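Local coordinates for cyclopropane mycolic acid synthase MmaA2 (Mycobacterium tuberculosis, PDB 1TPY), which catalyses formation of cis-cyclopropane rings at the distal double bond of alpha-mycolic acids and in methoxymycolates, using S-adenosyl-L-methionine as the one-carbon donor, at residues A[144-155]-A[210-220]. Sequence-based numbering, arbitrary orientation.
Sequences HDRHADFFARAH and MVEEQSAKTGF
Phe151 is the knob at the middle of this helix pair, set into a hole made by Val211, Gln214, Ser215 and Thr218. Ser215 CB lies over one face of its ring, 3.8 Å from the ring centroid, a CH-pi contact; Phe150 CD2 covers the opposite face, so the ring is clamped from both sides. Thr218 answers as the reciprocal knob among Ala148, Phe151, Ala152 and His155. Thr218 CG2, anti to the backbone N, reaches His155 CB at 3.4 Å, while a water links Thr218 OG1 to Ala148 O. At the C-terminal end, His155 directs its ring edge at the face of Phe220 in a T-shaped pair, planes 85° apart, and Thr218 O sits over a face of the imidazole. Phe220 in turn lays its CZ 3.9 Å from Ala154 CB. At the other end, Met210 bends at chi3 (55°) and drops its CE over the centre of the His144 ring, 3.3 Å from the centroid, with SD above the same ring; CE also meets His147 CD2 at 3.4 Å.

Behind these contacts, Ser215 OG donates to Val211 O at 2.7 Å, on the other face of that carbonyl from Ser215 N. Gly219 ends its helix in a Schellman motif with positive phi, turning the chain so that Phe220 comes back against helix 147-155. The two helix segments cross at -46° with axes 8.9 Å apart. Beneath them lies the sheet of this Rossmann-like methyltransferase: Phe151 rests on Leu164 and Leu166 of strand 163-171, and it joins Ser215 and Phe220 on Leu285 of strand 278-286.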
loop_
_atom_site.group_PDB
_atom_site.type_symbol
_atom_site.label_atom_id
_atom_site.label_comp_id
_atom_site.label_asym_id
_atom_site.label_seq_id
_atom_site.Cartn_x
_atom_site.Cartn_y
_atom_site.Cartn_z
ATOM N N HIS A 144 -8.046 5.430 11.676
ATOM C CA HIS A 144 -7.454 6.481 12.500
ATOM C C HIS A 144 -7.350 6.077 13.965
ATOM O O HIS A 144 -6.373 6.411 14.640
ATOM C CB HIS A 144 -8.269 7.776 12.390
ATOM C CG HIS A 144 -8.255 8.394 11.026
ATOM N ND1 HIS A 144 -7.474 7.914 9.996
ATOM C CD2 HIS A 144 -8.916 9.466 10.527
ATOM C CE1 HIS A 144 -7.655 8.663 8.923
ATOM N NE2 HIS A 144 -8.524 9.612 9.218
ATOM N N ASP A 145 -8.358 5.359 14.452
ATOM C CA ASP A 145 -8.393 4.929 15.843
ATOM C C ASP A 145 -7.271 3.967 16.226
ATOM O O ASP A 145 -7.087 3.672 17.403
ATOM C CB ASP A 145 -9.755 4.301 16.157
ATOM C CG ASP A 145 -9.988 3.002 15.412
ATOM O OD1 ASP A 145 -9.521 2.873 14.258
ATOM O OD2 ASP A 145 -10.655 2.110 15.979
ATOM N N ARG A 146 -6.514 3.486 15.245
ATOM C CA ARG A 146 -5.419 2.565 15.532
ATOM C C ARG A 146 -4.037 3.076 15.136
ATOM O O ARG A 146 -3.044 2.374 15.320
ATOM C CB ARG A 146 -5.670 1.218 14.852
ATOM C CG ARG A 146 -6.862 0.473 15.418
ATOM C CD ARG A 146 -7.033 -0.887 14.783
ATOM N NE ARG A 146 -8.157 -1.600 15.379
ATOM C CZ ARG A 146 -8.491 -2.848 15.087
ATOM N NH1 ARG A 146 -7.784 -3.535 14.201
ATOM N NH2 ARG A 146 -9.535 -3.409 15.684
ATOM N N HIS A 147 -3.964 4.289 14.595
ATOM C CA HIS A 147 -2.678 4.854 14.189
ATOM C C HIS A 147 -1.671 4.830 15.335
ATOM O O HIS A 147 -0.552 4.330 15.179
ATOM C CB HIS A 147 -2.850 6.294 13.708
ATOM C CG HIS A 147 -3.520 6.419 12.376
ATOM N ND1 HIS A 147 -4.058 5.341 11.704
ATOM C CD2 HIS A 147 -3.763 7.504 11.603
ATOM C CE1 HIS A 147 -4.605 5.756 10.575
ATOM N NE2 HIS A 147 -4.440 7.065 10.490
ATOM N N ALA A 148 -2.072 5.379 16.482
ATOM C CA ALA A 148 -1.211 5.429 17.666
ATOM C C ALA A 148 -0.668 4.050 18.025
ATOM O O ALA A 148 0.539 3.874 18.213
ATOM C CB ALA A 148 -1.984 6.014 18.854
ATOM N N ASP A 149 -1.558 3.069 18.127
ATOM C CA ASP A 149 -1.134 1.713 18.452
ATOM C C ASP A 149 -0.221 1.153 17.364
ATOM O O ASP A 149 0.734 0.430 17.667
ATOM C CB ASP A 149 -2.345 0.797 18.647
ATOM C CG ASP A 149 -2.977 0.956 20.012
ATOM O OD1 ASP A 149 -2.534 1.844 20.770
ATOM O OD2 ASP A 149 -3.914 0.196 20.336
ATOM N N PHE A 150 -0.497 1.483 16.105
ATOM C CA PHE A 150 0.354 0.986 15.022
ATOM C C PHE A 150 1.803 1.416 15.213
ATOM O O PHE A 150 2.707 0.586 15.213
ATOM C CB PHE A 150 -0.110 1.485 13.652
ATOM C CG PHE A 150 0.920 1.282 12.564
ATOM C CD1 PHE A 150 1.240 0.002 12.117
ATOM C CD2 PHE A 150 1.617 2.366 12.035
ATOM C CE1 PHE A 150 2.238 -0.199 11.165
ATOM C CE2 PHE A 150 2.616 2.179 11.086
ATOM C CZ PHE A 150 2.930 0.896 10.648
ATOM N N PHE A 151 2.020 2.719 15.358
ATOM C CA PHE A 151 3.367 3.241 15.536
ATOM C C PHE A 151 4.030 2.710 16.803
ATOM O O PHE A 151 5.224 2.423 16.807
ATOM C CB PHE A 151 3.353 4.773 15.547
ATOM C CG PHE A 151 3.035 5.379 14.209
ATOM C CD1 PHE A 151 1.867 6.116 14.018
ATOM C CD2 PHE A 151 3.897 5.202 13.130
ATOM C CE1 PHE A 151 1.567 6.665 12.775
ATOM C CE2 PHE A 151 3.601 5.746 11.884
ATOM C CZ PHE A 151 2.435 6.480 11.706
ATOM N N ALA A 152 3.259 2.564 17.873
ATOM C CA ALA A 152 3.815 2.052 19.124
ATOM C C ALA A 152 4.385 0.651 18.878
ATOM O O ALA A 152 5.483 0.327 19.338
ATOM C CB ALA A 152 2.735 2.012 20.213
ATOM N N ARG A 153 3.641 -0.171 18.139
ATOM C CA ARG A 153 4.076 -1.533 17.833
ATOM C C ARG A 153 5.319 -1.549 16.943
ATOM O O ARG A 153 6.267 -2.299 17.186
ATOM C CB ARG A 153 2.954 -2.304 17.133
ATOM C CG ARG A 153 3.281 -3.772 16.912
ATOM C CD ARG A 153 3.519 -4.471 18.242
ATOM N NE ARG A 153 2.333 -4.421 19.086
ATOM C CZ ARG A 153 1.251 -5.167 18.897
ATOM N NH1 ARG A 153 1.199 -6.033 17.894
ATOM N NH2 ARG A 153 0.208 -5.031 19.698
ATOM N N ALA A 154 5.299 -0.727 15.897
ATOM C CA ALA A 154 6.423 -0.636 14.974
ATOM C C ALA A 154 7.656 -0.207 15.746
ATOM O O ALA A 154 8.748 -0.723 15.528
ATOM C CB ALA A 154 6.117 0.377 13.878
ATOM N N HIS A 155 7.462 0.737 16.660
ATOM C CA HIS A 155 8.542 1.270 17.483
ATOM C C HIS A 155 9.015 0.184 18.448
ATOM O O HIS A 155 10.208 0.046 18.721
ATOM C CB HIS A 155 8.026 2.499 18.250
ATOM C CG HIS A 155 9.101 3.314 18.902
ATOM N ND1 HIS A 155 9.731 2.928 20.065
ATOM C CD2 HIS A 155 9.654 4.499 18.550
ATOM C CE1 HIS A 155 10.627 3.839 20.401
ATOM N NE2 HIS A 155 10.600 4.802 19.498
ATOM N N MET A 210 -1.413 14.077 10.571
ATOM C CA MET A 210 -1.767 12.935 11.417
ATOM C C MET A 210 -0.604 11.954 11.520
ATOM O O MET A 210 -0.288 11.474 12.608
ATOM C CB MET A 210 -2.996 12.210 10.868
ATOM C CG MET A 210 -4.327 12.873 11.196
ATOM S SD MET A 210 -5.709 12.027 10.366
ATOM C CE MET A 210 -5.425 10.379 10.950
ATOM N N VAL A 211 0.019 11.651 10.381
ATOM C CA VAL A 211 1.162 10.739 10.346
ATOM C C VAL A 211 2.330 11.330 11.137
ATOM O O VAL A 211 2.932 10.652 11.972
ATOM C CB VAL A 211 1.635 10.477 8.895
ATOM C CG1 VAL A 211 2.903 9.630 8.903
ATOM C CG2 VAL A 211 0.541 9.772 8.107
ATOM N N GLU A 212 2.644 12.595 10.872
ATOM C CA GLU A 212 3.746 13.275 11.557
ATOM C C GLU A 212 3.543 13.317 13.066
ATOM O O GLU A 212 4.400 12.887 13.829
ATOM C CB GLU A 212 3.899 14.714 11.055
ATOM C CG GLU A 212 4.122 14.842 9.561
ATOM C CD GLU A 212 4.255 16.293 9.125
ATOM O OE1 GLU A 212 3.399 17.122 9.518
ATOM O OE2 GLU A 212 5.208 16.604 8.387
ATOM N N GLU A 213 2.403 13.852 13.484
ATOM C CA GLU A 213 2.090 13.979 14.894
ATOM C C GLU A 213 2.046 12.652 15.646
ATOM O O GLU A 213 2.674 12.517 16.692
ATOM C CB GLU A 213 0.760 14.715 15.059
ATOM C CG GLU A 213 0.796 16.141 14.532
ATOM C CD GLU A 213 -0.528 16.851 14.703
ATOM O OE1 GLU A 213 -1.467 16.236 15.253
ATOM O OE2 GLU A 213 -0.633 18.021 14.288
ATOM N N GLN A 214 1.308 11.682 15.115
ATOM C CA GLN A 214 1.191 10.376 15.758
ATOM C C GLN A 214 2.523 9.640 15.830
ATOM O O GLN A 214 2.851 9.041 16.850
ATOM C CB GLN A 214 0.180 9.505 15.014
ATOM C CG GLN A 214 -1.270 9.955 15.143
ATOM C CD GLN A 214 -1.855 9.716 16.530
ATOM O OE1 GLN A 214 -3.060 9.858 16.733
ATOM N NE2 GLN A 214 -1.002 9.351 17.491
ATOM N N SER A 215 3.297 9.689 14.753
ATOM C CA SER A 215 4.580 9.003 14.741
ATOM C C SER A 215 5.592 9.725 15.620
ATOM O O SER A 215 6.518 9.105 16.141
ATOM C CB SER A 215 5.118 8.884 13.311
ATOM O OG SER A 215 5.437 10.151 12.768
ATOM N N ALA A 216 5.420 11.033 15.785
ATOM C CA ALA A 216 6.340 11.803 16.618
ATOM C C ALA A 216 6.084 11.494 18.087
ATOM O O ALA A 216 7.013 11.435 18.888
ATOM C CB ALA A 216 6.173 13.296 16.366
ATOM N N LYS A 217 4.814 11.299 18.429
ATOM C CA LYS A 217 4.430 10.992 19.800
ATOM C C LYS A 217 5.068 9.687 20.249
ATOM O O LYS A 217 5.490 9.555 21.401
ATOM C CB LYS A 217 2.904 10.900 19.916
ATOM C CG LYS A 217 2.204 12.243 19.736
ATOM C CD LYS A 217 0.696 12.123 19.854
ATOM C CE LYS A 217 0.026 13.479 19.640
ATOM N NZ LYS A 217 -1.454 13.368 19.510
ATOM N N THR A 218 5.148 8.735 19.326
ATOM C CA THR A 218 5.725 7.427 19.598
ATOM C C THR A 218 7.249 7.470 19.719
ATOM O O THR A 218 7.856 6.570 20.295
ATOM C CB THR A 218 5.348 6.424 18.487
ATOM O OG1 THR A 218 3.925 6.426 18.309
ATOM C CG2 THR A 218 5.797 5.018 18.865
ATOM N N GLY A 219 7.867 8.508 19.166
ATOM C CA GLY A 219 9.311 8.623 19.245
ATOM C C GLY A 219 10.036 8.551 17.914
ATOM O O GLY A 219 11.271 8.535 17.887
ATOM N N PHE A 220 9.288 8.492 16.812
ATOM C CA PHE A 220 9.902 8.437 15.489
ATOM C C PHE A 220 10.255 9.845 15.020
ATOM O O PHE A 220 9.566 10.814 15.341
ATOM C CB PHE A 220 8.961 7.825 14.436
ATOM C CG PHE A 220 8.704 6.349 14.603
ATOM C CD1 PHE A 220 7.575 5.896 15.273
ATOM C CD2 PHE A 220 9.574 5.412 14.055
ATOM C CE1 PHE A 220 7.311 4.526 15.393
ATOM C CE2 PHE A 220 9.322 4.046 14.168
ATOM C CZ PHE A 220 8.186 3.600 14.839
HETATM O O HOH W 1 2.052 5.569 19.998
#